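Local coordinates for protein ketosynthase (PDB 6KXD) that probably serves as the chain length factor paired with a ketosynthase in a highly reducing type II polyketide synthase of Streptomyces, at residues B[13-18]-B[249-254]; B[210-215]-B[227-232]. All blocks are in the same frame, centred on the assembly; numbering follows the deposited sequence.

Contact 1 (B[13-18]-B[249-254])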
# COMPACT_ATOMS: atom_id res chain seq x y z
N ALA B 13 11.44 31.21 -7.09
CA ALA B 13 10.37 32.19 -7.28
C ALA B 13 9.49 31.82 -8.48
O ALA B 13 8.38 32.32 -8.60
CB ALA B 13 10.98 33.57 -7.44
N THR B 14 9.97 30.90 -9.34
CA THR B 14 9.36 30.58 -10.65
C THR B 14 8.26 29.51 -10.52
O THR B 14 7.62 29.19 -11.52
CB THR B 14 10.41 30.05 -11.64
OG1 THR B 14 11.70 30.49 -11.24
CG2 THR B 14 10.15 30.50 -13.07
N LEU B 15 8.05 28.97 -9.31
CA LEU B 15 7.32 27.69 -9.08
C LEU B 15 5.82 27.90 -8.93
O LEU B 15 5.40 28.73 -8.13
CB LEU B 15 7.84 27.03 -7.80
CG LEU B 15 9.12 26.21 -7.93
CD1 LEU B 15 9.50 25.63 -6.58
CD2 LEU B 15 8.95 25.12 -8.98
N PRO B 16 4.96 27.08 -9.57
CA PRO B 16 3.52 27.14 -9.33
C PRO B 16 3.20 27.08 -7.84
O PRO B 16 4.02 26.64 -7.03
CB PRO B 16 2.92 25.94 -10.08
CG PRO B 16 3.97 25.59 -11.12
CD PRO B 16 5.31 26.03 -10.55
N PRO B 17 1.98 27.51 -7.42
CA PRO B 17 1.66 27.58 -6.00
C PRO B 17 1.37 26.14 -5.56
O PRO B 17 0.80 25.36 -6.34
CB PRO B 17 0.45 28.53 -5.98
CG PRO B 17 -0.26 28.26 -7.30
CD PRO B 17 0.83 27.83 -8.27
N GLY B 18 1.85 25.78 -4.37
CA GLY B 18 1.68 24.42 -3.82
C GLY B 18 2.51 23.35 -4.55
O GLY B 18 2.15 22.18 -4.48
N LEU B 249 15.81 21.69 -2.21
CA LEU B 249 16.86 21.09 -3.00
C LEU B 249 16.33 20.84 -4.41
O LEU B 249 17.12 20.84 -5.35
CB LEU B 249 17.32 19.77 -2.36
CG LEU B 249 17.63 19.81 -0.87
CD1 LEU B 249 18.08 18.45 -0.36
CD2 LEU B 249 18.70 20.86 -0.59
N ALA B 250 15.02 20.57 -4.54
CA ALA B 250 14.45 20.25 -5.80
C ALA B 250 12.95 20.40 -5.71
O ALA B 250 12.35 20.16 -4.66
CB ALA B 250 14.83 18.86 -6.23
N ALA B 251 12.34 20.79 -6.82
CA ALA B 251 10.90 20.90 -6.92
C ALA B 251 10.43 19.70 -7.73
O ALA B 251 11.06 19.37 -8.71
CB ALA B 251 10.48 22.16 -7.59
N VAL B 252 9.37 19.05 -7.24
CA VAL B 252 8.74 17.97 -7.95
C VAL B 252 7.70 18.57 -8.90
O VAL B 252 6.64 19.00 -8.49
CB VAL B 252 8.10 16.95 -7.00
CG1 VAL B 252 7.45 15.84 -7.81
CG2 VAL B 252 9.08 16.38 -5.99
N LEU B 253 8.06 18.64 -10.20
CA LEU B 253 7.24 19.25 -11.20
C LEU B 253 6.15 18.31 -11.69
O LEU B 253 5.07 18.72 -12.07
CB LEU B 253 8.15 19.67 -12.36
CG LEU B 253 9.22 20.70 -12.02
CD1 LEU B 253 9.76 21.29 -13.30
CD2 LEU B 253 8.69 21.79 -11.12
N SER B 254 6.46 17.02 -11.83
CA SER B 254 5.47 16.08 -12.25
C SER B 254 5.93 14.67 -11.89
O SER B 254 7.12 14.38 -11.77
CB SER B 254 5.23 16.16 -13.72
OG SER B 254 6.40 15.77 -14.37
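The N-terminal arm ahead of strand 20-29 touches strand 250-254 through one side chain, L15, which lies over A251 and L253. The two methyls of L15 straddle the single methyl of A251. CD2 of L15 is 3.6 Å from CB of A251, and CD1 of L15 is 3.7 Å from that same CB. Only side chains meet; CA of L15 and CA of A251 are 8.0 Å apart. The contact is small and purely apolar, burying 100 Å² in all. A251 is the buried partner, while L15 and L253 each remain partly exposed. CB of L15 points at the strand, and chi1 (-82°) keeps CG beside the backbone N. The extended chi2 (180°) carries CD1 outward, while CD2 branches toward L253.

The strand belongs to the thiolase-like fold of ketosynthases and their chain length factors, where it pairs antiparallel with strands 20-29 and 365-373. At L253 it carries a classic beta bulge, with L253 and S254 both facing V370. L253 starts out askew from the arm but brings its CD2 back to within 4.0 Å of CD2 of L15. The two leucine side chains cross there at about a right angle.

The apolar patch continues past the two segments, since L15 also rests on V21, A241 and I374. Polar atoms fix the arm farther along: O of P16 bonds to OG1 of T19, and N of G18 to OE2 of E242.

Contact 2 (B[210-215]-B[227-232])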
# COMPACT_ATOMS: atom_id res chain seq x y z
N ALA B 210 17.93 -13.71 1.95
CA ALA B 210 18.04 -14.95 1.16
C ALA B 210 16.69 -15.26 0.48
O ALA B 210 16.63 -15.68 -0.69
CB ALA B 210 18.51 -16.11 2.04
N ALA B 211 15.58 -14.95 1.15
CA ALA B 211 14.30 -15.24 0.55
C ALA B 211 14.09 -14.43 -0.74
O ALA B 211 13.79 -14.97 -1.85
CB ALA B 211 13.20 -15.03 1.55
N HIS B 212 14.25 -13.11 -0.59
CA HIS B 212 14.22 -12.18 -1.72
C HIS B 212 15.14 -12.64 -2.85
O HIS B 212 14.71 -12.69 -4.00
CB HIS B 212 14.60 -10.78 -1.24
CG HIS B 212 14.49 -9.76 -2.30
ND1 HIS B 212 15.55 -9.00 -2.69
CD2 HIS B 212 13.45 -9.44 -3.10
CE1 HIS B 212 15.16 -8.21 -3.67
NE2 HIS B 212 13.89 -8.47 -3.94
N ALA B 213 16.40 -12.94 -2.52
CA ALA B 213 17.37 -13.32 -3.52
C ALA B 213 16.88 -14.57 -4.26
O ALA B 213 16.89 -14.60 -5.48
CB ALA B 213 18.73 -13.54 -2.93
N TRP B 214 16.43 -15.58 -3.52
CA TRP B 214 15.93 -16.83 -4.15
C TRP B 214 14.66 -16.57 -4.95
O TRP B 214 14.50 -17.09 -6.05
CB TRP B 214 15.76 -17.91 -3.07
CG TRP B 214 17.06 -18.53 -2.72
CD1 TRP B 214 17.78 -18.39 -1.58
CD2 TRP B 214 17.83 -19.39 -3.58
NE1 TRP B 214 18.95 -19.10 -1.67
CE2 TRP B 214 19.00 -19.73 -2.88
CE3 TRP B 214 17.64 -19.89 -4.88
CZ2 TRP B 214 19.98 -20.56 -3.43
CZ3 TRP B 214 18.60 -20.72 -5.42
CH2 TRP B 214 19.76 -21.02 -4.71
N PHE B 215 13.75 -15.74 -4.43
CA PHE B 215 12.52 -15.51 -5.16
C PHE B 215 12.80 -14.77 -6.46
O PHE B 215 12.16 -15.06 -7.48
CB PHE B 215 11.50 -14.75 -4.33
CG PHE B 215 10.81 -15.56 -3.26
CD1 PHE B 215 10.90 -16.94 -3.24
CD2 PHE B 215 10.07 -14.94 -2.27
CE1 PHE B 215 10.26 -17.68 -2.26
CE2 PHE B 215 9.43 -15.69 -1.30
CZ PHE B 215 9.51 -17.06 -1.31
N PRO B 227 20.39 -12.12 -10.63
CA PRO B 227 20.68 -10.68 -10.63
C PRO B 227 21.59 -10.26 -9.46
O PRO B 227 21.60 -10.86 -8.38
CB PRO B 227 19.28 -10.05 -10.55
CG PRO B 227 18.44 -11.11 -9.87
CD PRO B 227 18.98 -12.43 -10.38
N LEU B 228 22.37 -9.21 -9.71
CA LEU B 228 23.04 -8.51 -8.64
C LEU B 228 21.98 -7.73 -7.85
O LEU B 228 21.35 -6.83 -8.40
CB LEU B 228 24.08 -7.55 -9.23
CG LEU B 228 24.93 -6.86 -8.17
CD1 LEU B 228 25.51 -7.89 -7.20
CD2 LEU B 228 26.02 -6.00 -8.79
N LEU B 229 21.80 -8.08 -6.58
CA LEU B 229 20.73 -7.46 -5.77
C LEU B 229 21.37 -6.52 -4.76
O LEU B 229 22.38 -6.83 -4.15
CB LEU B 229 19.93 -8.55 -5.07
CG LEU B 229 19.09 -9.43 -5.99
CD1 LEU B 229 18.47 -10.59 -5.24
CD2 LEU B 229 18.02 -8.59 -6.69
N GLY B 230 20.69 -5.40 -4.55
CA GLY B 230 21.08 -4.42 -3.56
C GLY B 230 19.94 -4.20 -2.59
O GLY B 230 18.88 -4.86 -2.62
N GLU B 231 20.17 -3.27 -1.68
CA GLU B 231 19.19 -3.03 -0.69
C GLU B 231 19.37 -1.61 -0.17
O GLU B 231 20.43 -0.99 -0.32
CB GLU B 231 19.33 -4.03 0.45
CG GLU B 231 20.67 -3.92 1.15
CD GLU B 231 20.79 -4.61 2.51
OE1 GLU B 231 19.78 -5.12 2.99
OE2 GLU B 231 21.90 -4.64 3.07
N GLY B 232 18.38 -1.20 0.60
CA GLY B 232 18.52 -0.10 1.41
C GLY B 232 17.25 0.71 1.46
O GLY B 232 16.16 0.23 1.17
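L229 points from the weakly bonded beginning of strand 229-240 into the side of helix 210-219 and meets A213 and H212. This is a helix-on-strand contact in the ketoacyl-synthase N-terminal domain, one half of the thiolase fold. The CD1 methyl of L229 presses on the helix backbone itself, 3.4 Å from CA of A213, a tight fit. The same CD1 is 3.8 Å from CB of A213. The small alanine gives the leucine this close access to the helix surface. CG of L229 is anti to its carbonyl carbon (chi1 -69°), and the extended second torsion (173°) carries CD1 farthest out from the strand.

The other branch turns to the imidazole. CD2 of L229 is 4.2 Å from CE1 of H212, a looser touch made obliquely to the ring. ND1 of H212 lies 4.2 Å from CD1 of L229, so the ring borders both methyls. H212 reaches the strand because its CG swings anti to the backbone N (chi1 -176°). All three touching residues are buried.

One layer out, N of H212 bonds to OG of S209 at the start of the helix, and A213 also packs on F208. E231 joins the strand segment to the loop just before the helix, its OE1 taking the N-H of F208, while OE2 bonds to N of V67 and forms a salt bridge with R86. Farther round the helix, W214 packs on P132 of the neighbouring ketosynthase chain and F215 on I143 of that chain.

Within the helix, the turn that presents A213 is held by N of W214 bonding to O of A210 at 2.8 Å.

How the contacts relate
Contact 2 is a buried contact, whereas contact 1 lies near the surface and is only partly buried. Their centres are 36 Å apart, on opposite sides of the chain's centre, and their nearest atoms are about 18 Å apart. They use successive strands, 229-240 and 250-259, each paired antiparallel with strand 20-29. Contact 1 sets an irregular N-terminal arm against its strand. Contact 2 sets a helix against its strand, and that helix also faces the ketosynthase subunit. Both depend on a leucine fitted to an alanine, but the leucine comes from the arm in contact 1 and from the strand in contact 2. Only contact 2 adds an aromatic ring.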